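Local structure of ethanolamine utilization protein EutN/carboxysome structural protein Ccml (Halothece sp., 6OWG) at residues L25-I30 / V55-G60. The protein probably forms pentameric vertex-capping subunits of a bacterial microcompartment shell, as its carboxysome CcmL and EutN relatives do. Sequence-based numbering, arbitrary orientation.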
ATOM      1  N   LEU D  25     -21.113 -83.300  65.102  1.00  4.88           N
ATOM      2  CA  LEU D  25     -21.135 -84.729  65.362  1.00  4.88           C
ATOM      3  C   LEU D  25     -20.313 -85.055  66.597  1.00  4.88           C
ATOM      4  O   LEU D  25     -19.197 -84.570  66.775  1.00  4.88           O
ATOM      5  CB  LEU D  25     -20.593 -85.506  64.160  1.00  4.88           C
ATOM      6  CG  LEU D  25     -21.485 -85.664  62.937  1.00  4.88           C
ATOM      7  CD1 LEU D  25     -20.829 -86.619  61.981  1.00  4.88           C
ATOM      8  CD2 LEU D  25     -22.847 -86.173  63.344  1.00  4.88           C
ATOM      9  N   LEU D  26     -20.874 -85.902  67.448  1.00  5.11           N
ATOM     10  CA  LEU D  26     -20.165 -86.445  68.600  1.00  5.11           C
ATOM     11  C   LEU D  26     -19.412 -87.683  68.131  1.00  5.11           C
ATOM     12  O   LEU D  26     -20.027 -88.700  67.799  1.00  5.11           O
ATOM     13  CB  LEU D  26     -21.128 -86.778  69.734  1.00  5.11           C
ATOM     14  CG  LEU D  26     -20.462 -87.179  71.045  1.00  5.11           C
ATOM     15  CD1 LEU D  26     -20.047 -85.946  71.813  1.00  5.11           C
ATOM     16  CD2 LEU D  26     -21.392 -88.041  71.866  1.00  5.11           C
ATOM     17  N   LEU D  27     -18.088 -87.595  68.091  1.00  4.84           N
ATOM     18  CA  LEU D  27     -17.245 -88.670  67.593  1.00  4.84           C
ATOM     19  C   LEU D  27     -16.384 -89.211  68.719  1.00  4.84           C
ATOM     20  O   LEU D  27     -15.644 -88.453  69.345  1.00  4.84           O
ATOM     21  CB  LEU D  27     -16.338 -88.184  66.465  1.00  4.84           C
ATOM     22  CG  LEU D  27     -16.869 -87.214  65.424  1.00  4.84           C
ATOM     23  CD1 LEU D  27     -15.699 -86.615  64.712  1.00  4.84           C
ATOM     24  CD2 LEU D  27     -17.757 -87.938  64.450  1.00  4.84           C
ATOM     25  N   GLN D  28     -16.463 -90.513  68.959  1.00  5.85           N
ATOM     26  CA  GLN D  28     -15.562 -91.183  69.883  1.00  5.85           C
ATOM     27  C   GLN D  28     -14.351 -91.693  69.116  1.00  5.85           C
ATOM     28  O   GLN D  28     -14.495 -92.274  68.038  1.00  5.85           O
ATOM     29  CB  GLN D  28     -16.253 -92.340  70.598  1.00  5.85           C
ATOM     30  CG  GLN D  28     -15.481 -92.865  71.787  1.00  5.85           C
ATOM     31  CD  GLN D  28     -16.158 -94.040  72.444  1.00  5.85           C
ATOM     32  OE1 GLN D  28     -17.252 -94.439  72.050  1.00  5.85           O
ATOM     33  NE2 GLN D  28     -15.510 -94.608  73.452  1.00  5.85           N
ATOM     34  N   PHE D  29     -13.168 -91.475  69.674  1.00  5.78           N
ATOM     35  CA  PHE D  29     -11.944 -91.894  69.011  1.00  5.78           C
ATOM     36  C   PHE D  29     -11.753 -93.398  69.128  1.00  5.78           C
ATOM     37  O   PHE D  29     -12.060 -94.004  70.156  1.00  5.78           O
ATOM     38  CB  PHE D  29     -10.745 -91.161  69.600  1.00  5.78           C
ATOM     39  CG  PHE D  29     -10.698 -89.712  69.245  1.00  5.78           C
ATOM     40  CD1 PHE D  29     -10.610 -89.316  67.926  1.00  5.78           C
ATOM     41  CD2 PHE D  29     -10.753 -88.742  70.226  1.00  5.78           C
ATOM     42  CE1 PHE D  29     -10.574 -87.980  67.596  1.00  5.78           C
ATOM     43  CE2 PHE D  29     -10.714 -87.403  69.897  1.00  5.78           C
ATOM     44  CZ  PHE D  29     -10.624 -87.026  68.581  1.00  5.78           C
ATOM     45  N   ILE D  30     -11.260 -93.997  68.055  1.00  7.16           N
ATOM     46  CA  ILE D  30     -10.936 -95.414  68.001  1.00  7.16           C
ATOM     47  C   ILE D  30      -9.433 -95.536  67.829  1.00  7.16           C
ATOM     48  O   ILE D  30      -8.797 -94.666  67.232  1.00  7.16           O
ATOM     49  CB  ILE D  30     -11.683 -96.120  66.854  1.00  7.16           C
ATOM     50  CG1 ILE D  30     -11.522 -95.313  65.576  1.00  7.16           C
ATOM     51  CG2 ILE D  30     -13.146 -96.276  67.182  1.00  7.16           C
ATOM     52  CD1 ILE D  30     -12.149 -95.909  64.406  1.00  7.16           C
ATOM     53  N   VAL D  55     -14.705 -92.150  60.578  1.00  4.56           N
ATOM     54  CA  VAL D  55     -14.341 -90.893  59.946  1.00  4.56           C
ATOM     55  C   VAL D  55     -12.916 -90.528  60.328  1.00  4.56           C
ATOM     56  O   VAL D  55     -12.380 -90.980  61.340  1.00  4.56           O
ATOM     57  CB  VAL D  55     -15.305 -89.744  60.323  1.00  4.56           C
ATOM     58  CG1 VAL D  55     -16.674 -89.971  59.717  1.00  4.56           C
ATOM     59  CG2 VAL D  55     -15.403 -89.588  61.830  1.00  4.56           C
ATOM     60  N   LEU D  56     -12.298 -89.712  59.483  1.00  4.54           N
ATOM     61  CA  LEU D  56     -11.058 -89.028  59.820  1.00  4.54           C
ATOM     62  C   LEU D  56     -11.400 -87.611  60.248  1.00  4.54           C
ATOM     63  O   LEU D  56     -12.050 -86.873  59.503  1.00  4.54           O
ATOM     64  CB  LEU D  56     -10.083 -89.004  58.645  1.00  4.54           C
ATOM     65  CG  LEU D  56      -9.338 -90.288  58.304  1.00  4.54           C
ATOM     66  CD1 LEU D  56      -8.428 -90.027  57.133  1.00  4.54           C
ATOM     67  CD2 LEU D  56      -8.550 -90.793  59.493  1.00  4.54           C
ATOM     68  N   VAL D  57     -10.966 -87.238  61.442  1.00  4.36           N
ATOM     69  CA  VAL D  57     -11.210 -85.916  61.996  1.00  4.36           C
ATOM     70  C   VAL D  57      -9.868 -85.241  62.256  1.00  4.36           C
ATOM     71  O   VAL D  57      -8.935 -85.864  62.771  1.00  4.36           O
ATOM     72  CB  VAL D  57     -12.101 -86.003  63.261  1.00  4.36           C
ATOM     73  CG1 VAL D  57     -11.541 -86.973  64.284  1.00  4.36           C
ATOM     74  CG2 VAL D  57     -12.309 -84.639  63.888  1.00  4.36           C
ATOM     75  N   ASN D  58      -9.748 -83.987  61.836  1.00  4.98           N
ATOM     76  CA  ASN D  58      -8.540 -83.233  62.102  1.00  4.98           C
ATOM     77  C   ASN D  58      -8.740 -82.363  63.341  1.00  4.98           C
ATOM     78  O   ASN D  58      -9.819 -82.322  63.935  1.00  4.98           O
ATOM     79  CB  ASN D  58      -8.111 -82.428  60.865  1.00  4.98           C
ATOM     80  CG  ASN D  58      -9.164 -81.437  60.380  1.00  4.98           C
ATOM     81  OD1 ASN D  58     -10.215 -81.253  60.981  1.00  4.98           O
ATOM     82  ND2 ASN D  58      -8.867 -80.789  59.270  1.00  4.98           N
ATOM     83  N   ARG D  59      -7.690 -81.651  63.731  1.00  5.59           N
ATOM     84  CA  ARG D  59      -7.725 -80.831  64.927  1.00  5.59           C
ATOM     85  C   ARG D  59      -7.087 -79.491  64.609  1.00  5.59           C
ATOM     86  O   ARG D  59      -6.221 -79.388  63.739  1.00  5.59           O
ATOM     87  CB  ARG D  59      -7.000 -81.518  66.089  1.00  5.59           C
ATOM     88  CG  ARG D  59      -7.495 -81.116  67.457  1.00  5.59           C
ATOM     89  CD  ARG D  59      -6.867 -81.965  68.546  1.00  5.59           C
ATOM     90  NE  ARG D  59      -5.452 -81.662  68.726  1.00  5.59           N
ATOM     91  CZ  ARG D  59      -4.706 -82.139  69.717  1.00  5.59           C
ATOM     92  NH1 ARG D  59      -5.244 -82.936  70.627  1.00  5.59           N
ATOM     93  NH2 ARG D  59      -3.425 -81.812  69.801  1.00  5.59           N
ATOM     94  N   GLY D  60      -7.540 -78.459  65.308  1.00  4.64           N
ATOM     95  CA  GLY D  60      -6.882 -77.172  65.245  1.00  4.64           C
ATOM     96  C   GLY D  60      -7.291 -76.303  64.078  1.00  4.64           C
ATOM     97  O   GLY D  60      -8.451 -76.305  63.664  1.00  4.64           O
TER
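Leu27 and Val57 meet tip to tip in the middle of this contact. Leu27 CD1 lies 3.9 Å from Val57 CB, at the branch point of the valine, and 4.0 Å from Val57 CG2. The other leucine methyl, CD2, stands 3.9 Å from Val55 CG2, and CD1 is only slightly farther from that methyl. The Leu27 and Val55 side chains cross at about a right angle. Val55 and Val57 project from the same side of strand 54-59. Phe29 adds an aromatic edge. Its CE1 is 3.6 Å from Val57 CG1, which sits near the ring plane and not over a face. The bond from CA to CB of Phe29 does not aim at the other strand, but CG anti to the carbonyl carbon (chi1 -71°) brings the ring end nearer to it. All four residues are buried, and the touching groups are apolar. The contact lies near the centre of the chain, inside a five-stranded antiparallel sheet curled as in the OB fold, the clan of this family. Strand 2-11 runs between 24-30 and 54-59 in the sheet. Curling brings the two segments face to face across the interior. The axes of 25-30 and 55-59 approach to 9.4 Å, with 99° between their directions. Val78 touches both Leu27 and Val55, while Ala4 and Val6 pack on Leu27. Backbone hydrogen bonds between Leu27 and Glu41 and between Gln28 and Lys5 tie segment 25-30 to strands 39-44 and 2-11.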